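Local coordinates for protein vinylacetyl-CoA Delta-isomerase (PDB 6VJR) that probably acts as a flavin- and iron-sulfur-dependent 4-hydroxybutyryl-CoA dehydratase and vinylacetyl-CoA Delta-isomerase in an ammonia-oxidizing archaeon, at residues A[32-37]-A[433-438]; A[234-239]-A[427-432]. All blocks are in the same frame, centred on the assembly; numbering follows the deposited sequence.

Contact 1: residues A[32-37]-A[433-438]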
ATOM      1  N   HIS A  32     -32.675  27.927  -4.348  1.00 17.53           N
ATOM      2  CA  HIS A  32     -31.584  28.206  -3.425  1.00 17.15           C
ATOM      3  C   HIS A  32     -30.288  27.772  -4.095  1.00 15.88           C
ATOM      4  O   HIS A  32     -30.133  26.602  -4.447  1.00 16.04           O
ATOM      5  CB  HIS A  32     -31.770  27.482  -2.101  1.00 17.52           C
ATOM      6  CG  HIS A  32     -30.837  27.921  -1.026  1.00 17.94           C
ATOM      7  ND1 HIS A  32     -29.473  27.834  -1.104  1.00 18.30           N
ATOM      8  CD2 HIS A  32     -31.134  28.507   0.147  1.00 20.07           C
ATOM      9  CE1 HIS A  32     -28.967  28.322   0.028  1.00 18.96           C
ATOM     10  NE2 HIS A  32     -29.973  28.733   0.806  1.00 20.33           N
ATOM     11  N   PRO A  33     -29.295  28.669  -4.278  1.00 16.67           N
ATOM     12  CA  PRO A  33     -28.082  28.299  -5.006  1.00 18.55           C
ATOM     13  C   PRO A  33     -27.241  27.179  -4.396  1.00 16.97           C
ATOM     14  O   PRO A  33     -26.461  26.542  -5.092  1.00 16.89           O
ATOM     15  CB  PRO A  33     -27.241  29.566  -5.034  1.00 20.74           C
ATOM     16  CG  PRO A  33     -27.990  30.608  -4.278  1.00 21.33           C
ATOM     17  CD  PRO A  33     -29.313  30.070  -3.838  1.00 18.27           C
ATOM     18  N   MET A  34     -27.402  26.902  -3.104  1.00 16.38           N
ATOM     19  CA  MET A  34     -26.656  25.808  -2.511  1.00 17.57           C
ATOM     20  C   MET A  34     -27.292  24.462  -2.819  1.00 16.58           C
ATOM     21  O   MET A  34     -26.596  23.435  -2.831  1.00 17.44           O
ATOM     22  CB  MET A  34     -26.524  25.987  -0.997  1.00 18.34           C
ATOM     23  CG  MET A  34     -25.626  24.979  -0.339  1.00 21.95           C
ATOM     24  SD  MET A  34     -25.230  25.404   1.359  1.00 22.02           S
ATOM     25  CE  MET A  34     -25.181  23.777   2.149  1.00 22.79           C
ATOM     26  N   ILE A  35     -28.590  24.476  -3.101  1.00 15.09           N
ATOM     27  CA  ILE A  35     -29.382  23.268  -3.276  1.00 15.59           C
ATOM     28  C   ILE A  35     -29.573  22.956  -4.760  1.00 14.33           C
ATOM     29  O   ILE A  35     -29.635  21.785  -5.158  1.00 15.79           O
ATOM     30  CB  ILE A  35     -30.715  23.403  -2.533  1.00 14.97           C
ATOM     31  CG1 ILE A  35     -30.501  23.749  -1.046  1.00 16.10           C
ATOM     32  CG2 ILE A  35     -31.590  22.157  -2.721  1.00 15.18           C
ATOM     33  CD1 ILE A  35     -31.795  23.921  -0.265  1.00 16.39           C
ATOM     34  N   ARG A  36     -29.646  23.987  -5.600  1.00 14.85           N
ATOM     35  CA  ARG A  36     -29.987  23.777  -6.990  1.00 14.98           C
ATOM     36  C   ARG A  36     -29.014  22.804  -7.672  1.00 14.15           C
ATOM     37  O   ARG A  36     -29.430  21.987  -8.477  1.00 13.93           O
ATOM     38  CB  ARG A  36     -30.118  25.081  -7.774  1.00 17.36           C
ATOM     39  CG  ARG A  36     -30.427  24.902  -9.258  1.00 17.66           C
ATOM     40  CD  ARG A  36     -31.665  24.074  -9.469  1.00 20.14           C
ATOM     41  NE  ARG A  36     -32.058  24.152 -10.877  1.00 22.38           N
ATOM     42  CZ  ARG A  36     -32.882  25.039 -11.406  1.00 24.47           C
ATOM     43  NH1 ARG A  36     -33.450  25.947 -10.647  1.00 27.10           N
ATOM     44  NH2 ARG A  36     -33.088  25.051 -12.702  1.00 25.10           N
ATOM     45  N   PRO A  37     -27.692  22.804  -7.421  1.00 14.21           N
ATOM     46  CA  PRO A  37     -26.821  21.853  -8.130  1.00 14.19           C
ATOM     47  C   PRO A  37     -27.223  20.396  -7.898  1.00 14.10           C
ATOM     48  O   PRO A  37     -27.106  19.568  -8.789  1.00 13.82           O
ATOM     49  CB  PRO A  37     -25.421  22.171  -7.568  1.00 15.62           C
ATOM     50  CG  PRO A  37     -25.548  23.648  -7.204  1.00 15.47           C
ATOM     51  CD  PRO A  37     -26.925  23.759  -6.600  1.00 14.59           C
ATOM     52  N   LEU A 433     -11.042  18.137  -2.112  1.00 12.98           N
ATOM     53  CA  LEU A 433     -11.203  18.853  -0.857  1.00 15.15           C
ATOM     54  C   LEU A 433     -12.608  19.428  -0.656  1.00 15.52           C
ATOM     55  O   LEU A 433     -13.061  19.571   0.480  1.00 17.47           O
ATOM     56  CB  LEU A 433     -10.174  19.970  -0.728  1.00 15.73           C
ATOM     57  CG  LEU A 433      -8.719  19.525  -0.671  1.00 16.99           C
ATOM     58  CD1 LEU A 433      -7.769  20.707  -0.726  1.00 20.31           C
ATOM     59  CD2 LEU A 433      -8.523  18.716   0.547  1.00 17.13           C
ATOM     60  N   GLY A 434     -13.276  19.815  -1.728  1.00 13.40           N
ATOM     61  CA  GLY A 434     -14.475  20.617  -1.667  1.00 14.46           C
ATOM     62  C   GLY A 434     -15.757  19.813  -1.699  1.00 14.08           C
ATOM     63  O   GLY A 434     -15.830  18.685  -1.187  1.00 14.05           O
ATOM     64  N   ARG A 435     -16.774  20.419  -2.347  1.00 13.82           N
ATOM     65  CA  ARG A 435     -18.126  19.947  -2.117  1.00 14.66           C
ATOM     66  C   ARG A 435     -18.299  18.526  -2.646  1.00 13.94           C
ATOM     67  O   ARG A 435     -19.061  17.735  -2.074  1.00 16.47           O
ATOM     68  CB  ARG A 435     -19.139  20.839  -2.848  1.00 16.45           C
ATOM     69  CG  ARG A 435     -19.557  22.118  -2.166  1.00 19.61           C
ATOM     70  CD  ARG A 435     -20.798  22.703  -2.793  1.00 20.49           C
ATOM     71  NE  ARG A 435     -21.972  22.142  -2.112  1.00 22.39           N
ATOM     72  CZ  ARG A 435     -23.215  22.504  -2.299  1.00 22.38           C
ATOM     73  NH1 ARG A 435     -24.170  21.963  -1.543  1.00 24.67           N
ATOM     74  NH2 ARG A 435     -23.483  23.408  -3.218  1.00 24.26           N
ATOM     75  N   ASN A 436     -17.667  18.227  -3.799  1.00 13.86           N
ATOM     76  CA  ASN A 436     -17.846  16.918  -4.394  1.00 14.65           C
ATOM     77  C   ASN A 436     -16.934  15.859  -3.772  1.00 13.74           C
ATOM     78  O   ASN A 436     -17.102  14.671  -4.037  1.00 15.11           O
ATOM     79  CB  ASN A 436     -17.837  17.039  -5.912  1.00 16.75           C
ATOM     80  CG  ASN A 436     -19.120  17.609  -6.493  1.00 20.29           C
ATOM     81  OD1 ASN A 436     -19.118  18.199  -7.577  1.00 21.96           O
ATOM     82  ND2 ASN A 436     -20.222  17.504  -5.773  1.00 23.42           N
ATOM     83  N   ALA A 437     -15.957  16.270  -2.948  1.00 12.35           N
ATOM     84  CA  ALA A 437     -15.189  15.311  -2.184  1.00 12.95           C
ATOM     85  C   ALA A 437     -15.995  14.651  -1.078  1.00 13.02           C
ATOM     86  O   ALA A 437     -15.599  13.556  -0.642  1.00 14.01           O
ATOM     87  CB  ALA A 437     -13.973  15.972  -1.583  1.00 13.20           C
ATOM     88  N   VAL A 438     -17.036  15.348  -0.572  1.00 13.49           N
ATOM     89  CA  VAL A 438     -17.956  14.727   0.364  1.00 14.79           C
ATOM     90  C   VAL A 438     -18.443  13.394  -0.179  1.00 13.68           C
ATOM     91  O   VAL A 438     -18.421  12.392   0.514  1.00 15.45           O
ATOM     92  CB  VAL A 438     -19.130  15.651   0.689  1.00 16.48           C
ATOM     93  CG1 VAL A 438     -20.266  14.933   1.422  1.00 17.44           C
ATOM     94  CG2 VAL A 438     -18.616  16.841   1.446  1.00 18.83           C
TER

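Contact 2: residues A[234-239]-A[427-432]. With NA (sodium ion), chain K; NA (sodium ion), chain L.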
ATOM      1  N   ASP A 234     -19.293  24.550   0.815  1.00 12.42           N
ATOM      2  CA  ASP A 234     -20.709  24.653   0.454  1.00 13.34           C
ATOM      3  C   ASP A 234     -21.060  26.063  -0.053  1.00 14.33           C
ATOM      4  O   ASP A 234     -21.721  26.223  -1.080  1.00 15.10           O
ATOM      5  CB  ASP A 234     -21.599  24.239   1.615  1.00 13.49           C
ATOM      6  CG  ASP A 234     -21.281  24.768   3.017  1.00 14.06           C
ATOM      7  OD1 ASP A 234     -20.455  25.725   3.156  1.00 14.93           O
ATOM      8  OD2 ASP A 234     -21.795  24.172   3.992  1.00 15.04           O
ATOM      9  N   THR A 235     -20.627  27.081   0.682  1.00 13.79           N
ATOM     10  CA  THR A 235     -21.089  28.431   0.446  1.00 14.91           C
ATOM     11  C   THR A 235     -20.484  29.070  -0.795  1.00 15.17           C
ATOM     12  O   THR A 235     -20.969  30.128  -1.206  1.00 16.22           O
ATOM     13  CB  THR A 235     -20.955  29.314   1.674  1.00 16.58           C
ATOM     14  OG1 THR A 235     -19.573  29.341   1.982  1.00 17.53           O
ATOM     15  CG2 THR A 235     -21.844  28.837   2.815  1.00 16.58           C
ATOM     16  N   ARG A 236     -19.511  28.416  -1.458  1.00 14.72           N
ATOM     17  CA  ARG A 236     -19.055  28.966  -2.715  1.00 14.84           C
ATOM     18  C   ARG A 236     -20.206  29.037  -3.712  1.00 14.37           C
ATOM     19  O   ARG A 236     -20.208  29.888  -4.626  1.00 16.74           O
ATOM     20  CB  ARG A 236     -17.912  28.153  -3.307  1.00 14.28           C
ATOM     21  CG  ARG A 236     -16.659  28.300  -2.457  1.00 14.32           C
ATOM     22  CD  ARG A 236     -15.475  27.707  -3.115  1.00 13.75           C
ATOM     23  NE  ARG A 236     -14.266  27.692  -2.289  1.00 14.22           N
ATOM     24  CZ  ARG A 236     -13.086  27.275  -2.686  1.00 14.08           C
ATOM     25  NH1 ARG A 236     -12.909  26.906  -3.920  1.00 14.88           N
ATOM     26  NH2 ARG A 236     -12.038  27.225  -1.844  1.00 15.18           N
ATOM     27  N   SER A 237     -21.126  28.087  -3.590  0.64 15.42           N
ATOM     28  CA  SER A 237     -22.298  28.037  -4.444  0.64 16.77           C
ATOM     29  C   SER A 237     -23.107  29.332  -4.365  0.64 17.67           C
ATOM     30  O   SER A 237     -23.761  29.686  -5.333  0.64 18.69           O
ATOM     31  CB  SER A 237     -23.179  26.859  -4.084  0.64 18.25           C
ATOM     32  OG  SER A 237     -23.715  27.005  -2.773  0.64 19.12           O
ATOM     33  N   MET A 238     -23.119  29.964  -3.190  1.00 17.07           N
ATOM     34  CA  MET A 238     -23.911  31.141  -2.905  1.00 19.56           C
ATOM     35  C   MET A 238     -23.191  32.435  -3.281  1.00 20.36           C
ATOM     36  O   MET A 238     -23.793  33.500  -3.188  1.00 23.94           O
ATOM     37  CB  MET A 238     -24.289  31.161  -1.419  1.00 20.46           C
ATOM     38  CG  MET A 238     -25.141  29.957  -1.072  1.00 22.51           C
ATOM     39  SD  MET A 238     -25.306  29.580   0.679  1.00 23.90           S
ATOM     40  CE  MET A 238     -26.124  31.059   1.289  1.00 30.04           C
ATOM     41  N   GLU A 239     -21.906  32.342  -3.629  1.00 17.93           N
ATOM     42  CA  GLU A 239     -21.132  33.486  -4.077  1.00 19.33           C
ATOM     43  C   GLU A 239     -21.382  33.685  -5.567  1.00 19.62           C
ATOM     44  O   GLU A 239     -21.572  32.722  -6.296  1.00 19.04           O
ATOM     45  CB  GLU A 239     -19.619  33.283  -3.933  1.00 19.09           C
ATOM     46  CG  GLU A 239     -19.112  32.891  -2.547  1.00 20.71           C
ATOM     47  CD  GLU A 239     -17.678  32.332  -2.579  1.00 20.36           C
ATOM     48  OE1 GLU A 239     -17.206  31.924  -1.467  1.00 20.12           O
ATOM     49  OE2 GLU A 239     -17.031  32.299  -3.709  1.00 19.53           O
ATOM     50  N   LEU A 427     -11.843  22.447 -10.432  1.00 11.68           N
ATOM     51  CA  LEU A 427     -12.498  21.155 -10.520  1.00 12.91           C
ATOM     52  C   LEU A 427     -11.792  20.119  -9.635  1.00 12.28           C
ATOM     53  O   LEU A 427     -12.447  19.371  -8.871  1.00 12.49           O
ATOM     54  CB  LEU A 427     -12.726  20.695 -11.949  1.00 13.17           C
ATOM     55  CG  LEU A 427     -13.467  19.370 -12.087  1.00 13.65           C
ATOM     56  CD1 LEU A 427     -14.874  19.421 -11.522  1.00 14.74           C
ATOM     57  CD2 LEU A 427     -13.477  18.945 -13.536  1.00 14.25           C
ATOM     58  N   ILE A 428     -10.460  20.069  -9.738  1.00 11.39           N
ATOM     59  CA  ILE A 428      -9.674  19.139  -8.916  1.00 12.03           C
ATOM     60  C   ILE A 428      -9.864  19.440  -7.430  1.00 11.30           C
ATOM     61  O   ILE A 428     -10.096  18.522  -6.644  1.00 11.91           O
ATOM     62  CB  ILE A 428      -8.197  19.118  -9.342  1.00 13.13           C
ATOM     63  CG1 ILE A 428      -8.065  18.633 -10.776  1.00 13.73           C
ATOM     64  CG2 ILE A 428      -7.408  18.215  -8.403  1.00 12.99           C
ATOM     65  CD1 ILE A 428      -6.674  18.790 -11.378  1.00 15.10           C
ATOM     66  N   GLU A 429      -9.796  20.716  -7.043  1.00 12.04           N
ATOM     67  CA  GLU A 429     -10.042  21.098  -5.656  1.00 11.63           C
ATOM     68  C   GLU A 429     -11.426  20.636  -5.184  1.00 11.91           C
ATOM     69  O   GLU A 429     -11.598  20.073  -4.112  1.00 13.73           O
ATOM     70  CB  GLU A 429      -9.871  22.610  -5.509  1.00 13.19           C
ATOM     71  CG  GLU A 429      -9.960  23.109  -4.075  1.00 15.91           C
ATOM     72  CD  GLU A 429     -10.252  24.615  -3.892  1.00 17.22           C
ATOM     73  OE1 GLU A 429     -10.748  25.255  -4.860  1.00 19.24           O
ATOM     74  OE2 GLU A 429      -9.987  25.175  -2.794  1.00 21.22           O
ATOM     75  N   ASN A 430     -12.429  20.852  -6.029  1.00 11.36           N
ATOM     76  CA  ASN A 430     -13.800  20.510  -5.705  1.00 12.05           C
ATOM     77  C   ASN A 430     -13.984  19.020  -5.435  1.00 10.98           C
ATOM     78  O   ASN A 430     -14.759  18.643  -4.570  1.00 13.71           O
ATOM     79  CB  ASN A 430     -14.697  20.955  -6.859  1.00 12.33           C
ATOM     80  CG  ASN A 430     -16.116  20.441  -6.838  1.00 15.22           C
ATOM     81  OD1 ASN A 430     -16.968  20.889  -6.056  1.00 20.41           O
ATOM     82  ND2 ASN A 430     -16.366  19.454  -7.663  1.00 14.83           N
ATOM     83  N   MET A 431     -13.299  18.189  -6.201  1.00 11.16           N
ATOM     84  CA  MET A 431     -13.447  16.743  -6.082  1.00 11.66           C
ATOM     85  C   MET A 431     -12.548  16.124  -5.005  1.00 11.98           C
ATOM     86  O   MET A 431     -12.814  14.987  -4.600  1.00 13.62           O
ATOM     87  CB  MET A 431     -13.191  16.075  -7.425  1.00 13.18           C
ATOM     88  CG  MET A 431     -14.235  16.470  -8.447  1.00 14.95           C
ATOM     89  SD  MET A 431     -14.092  15.600 -10.010  1.00 17.49           S
ATOM     90  CE  MET A 431     -14.784  14.017  -9.488  1.00 19.59           C
ATOM     91  N   THR A 432     -11.493  16.819  -4.560  1.00 12.28           N
ATOM     92  CA  THR A 432     -10.540  16.242  -3.595  1.00 12.66           C
ATOM     93  C   THR A 432     -10.602  16.878  -2.209  1.00 12.77           C
ATOM     94  O   THR A 432     -10.248  16.219  -1.239  1.00 14.15           O
ATOM     95  CB  THR A 432      -9.144  16.311  -4.215  1.00 13.50           C
ATOM     96  OG1 THR A 432      -8.700  17.653  -4.362  1.00 14.83           O
ATOM     97  CG2 THR A 432      -9.070  15.554  -5.530  1.00 14.42           C
TER
HETATM   98 NA    NA K 607     -20.027  30.618  -6.832  1.00 20.38          NA
HETATM   99 NA    NA L 608     -24.320  29.661  -7.666  1.00 36.68          NA
HETATM  100  O   HOH W   1     -17.900  31.884  -6.304  1.00 30.89           O
HETATM  101  O   HOH W   2     -21.884  29.669  -7.906  1.00 22.65           O
HETATM  102  O   HOH W   3     -25.293  27.360  -7.463  1.00 23.65           O
HETATM  103  O   HOH W   4     -24.436  29.161 -10.235  1.00 36.72           O
HETATM  104  O   HOH W   5     -26.147  30.362  -8.220  1.00 39.44           O

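Contact 1: residues A[32-37]-A[433-438]
The carbonyl oxygen of Met34 is gripped by both terminal nitrogens of one arginine: Arg435 NH1 and NH2 each lie 3.1 Å from Met34 O. The oxygen sits at the end of the guanidinium, almost exactly in its plane, and the two N-H groups converge on it with equally bent bonds of 147°. Seen from the carbonyl, the donors are tilted a little from its plane. A bend at chi3 (89°) in the otherwise extended Arg435 chain turns the guanidinium into this end-on position, while its NE is held by Gln231 OE1. Met34 adds its own methylene, CG lying 3.6 Å from Arg435 NH1, and the Pro37 ring approaches NH2 more loosely. The turn is also tied on its own side: Met34 N donates to His32 ND1 in the imidazole plane (3.0 Å). A leucine in place of Arg435 would probably leave Met34 O without its two donors and Gln231 OE1 without its NE partner. One guanidinium thus ties the turn leading into helix 36-51 to the linker before helix 437-446, joining N- and C-terminal regions through a neutral backbone carbonyl, so the grip is a charged donor pair on a carbonyl dipole and not a salt bridge.

Contact 2: residues A[234-239]-A[427-432]
With CG anti to its carbonyl carbon (chi1 -68°) and the chain extended from CG to NE, Arg236 reaches out of the 3-10 turn 234-238 towards helix 418-432, where Glu429, its CG anti to the backbone N, stretches out to meet it. The two side chains cross at about a right angle and form an end-on, two-bonded salt bridge: Arg236 NH1 lies 2.9 Å from Glu429 OE1, and Arg236 NH2 lies 3.1 Å from Glu429 OE2. The pairing is not coplanar. Guanidinium and carboxylate planes are turned 59° apart, and both oxygens are met from above the carboxylate plane. Other partners share the load: Glu429 OE1 also pairs with Arg426, and Arg236 NH1 donates to Asp244 O. The backbone of the same segment binds sodium. Arg236 O (2.3 Å) and Glu239 O (2.7 Å) coordinate one ion, whose site Gly241 and Asp245 complete, and Ser237 O holds a second at 2.4 Å; one water bridges the two ions. A further water on the first ion donates to Glu239 OE2, which also forms a salt bridge with Arg230 of the second subunit. Arg236 therefore serves two purposes, its carbonyl binding a cation while its buried guanidinium is matched by a carboxylate of the C-terminal helical region, where the opposite charges are likely to stabilise each other.

How the contacts relate
The two contacts lie side by side, their centres about 6 Å apart and on the same side of the chain's centre. Along the chain the order is 32-37, 234-239, 427-432 and 433-438, so contact 1 spans contact 2. Both join the N-terminal region to the C-terminal helices, and segments 427-432 and 433-438 are consecutive, carrying the chain from helix 418-432 towards helix 437-446. Gly434 N probably bonds to Glu429 O, and Asn436 OD1 to Asn430 ND2, across that junction; on the N-terminal side, Met34 packs against Ser237. Both contacts also touch the second subunit, which places this inter-region seam beside a subunit interface of the tetramer.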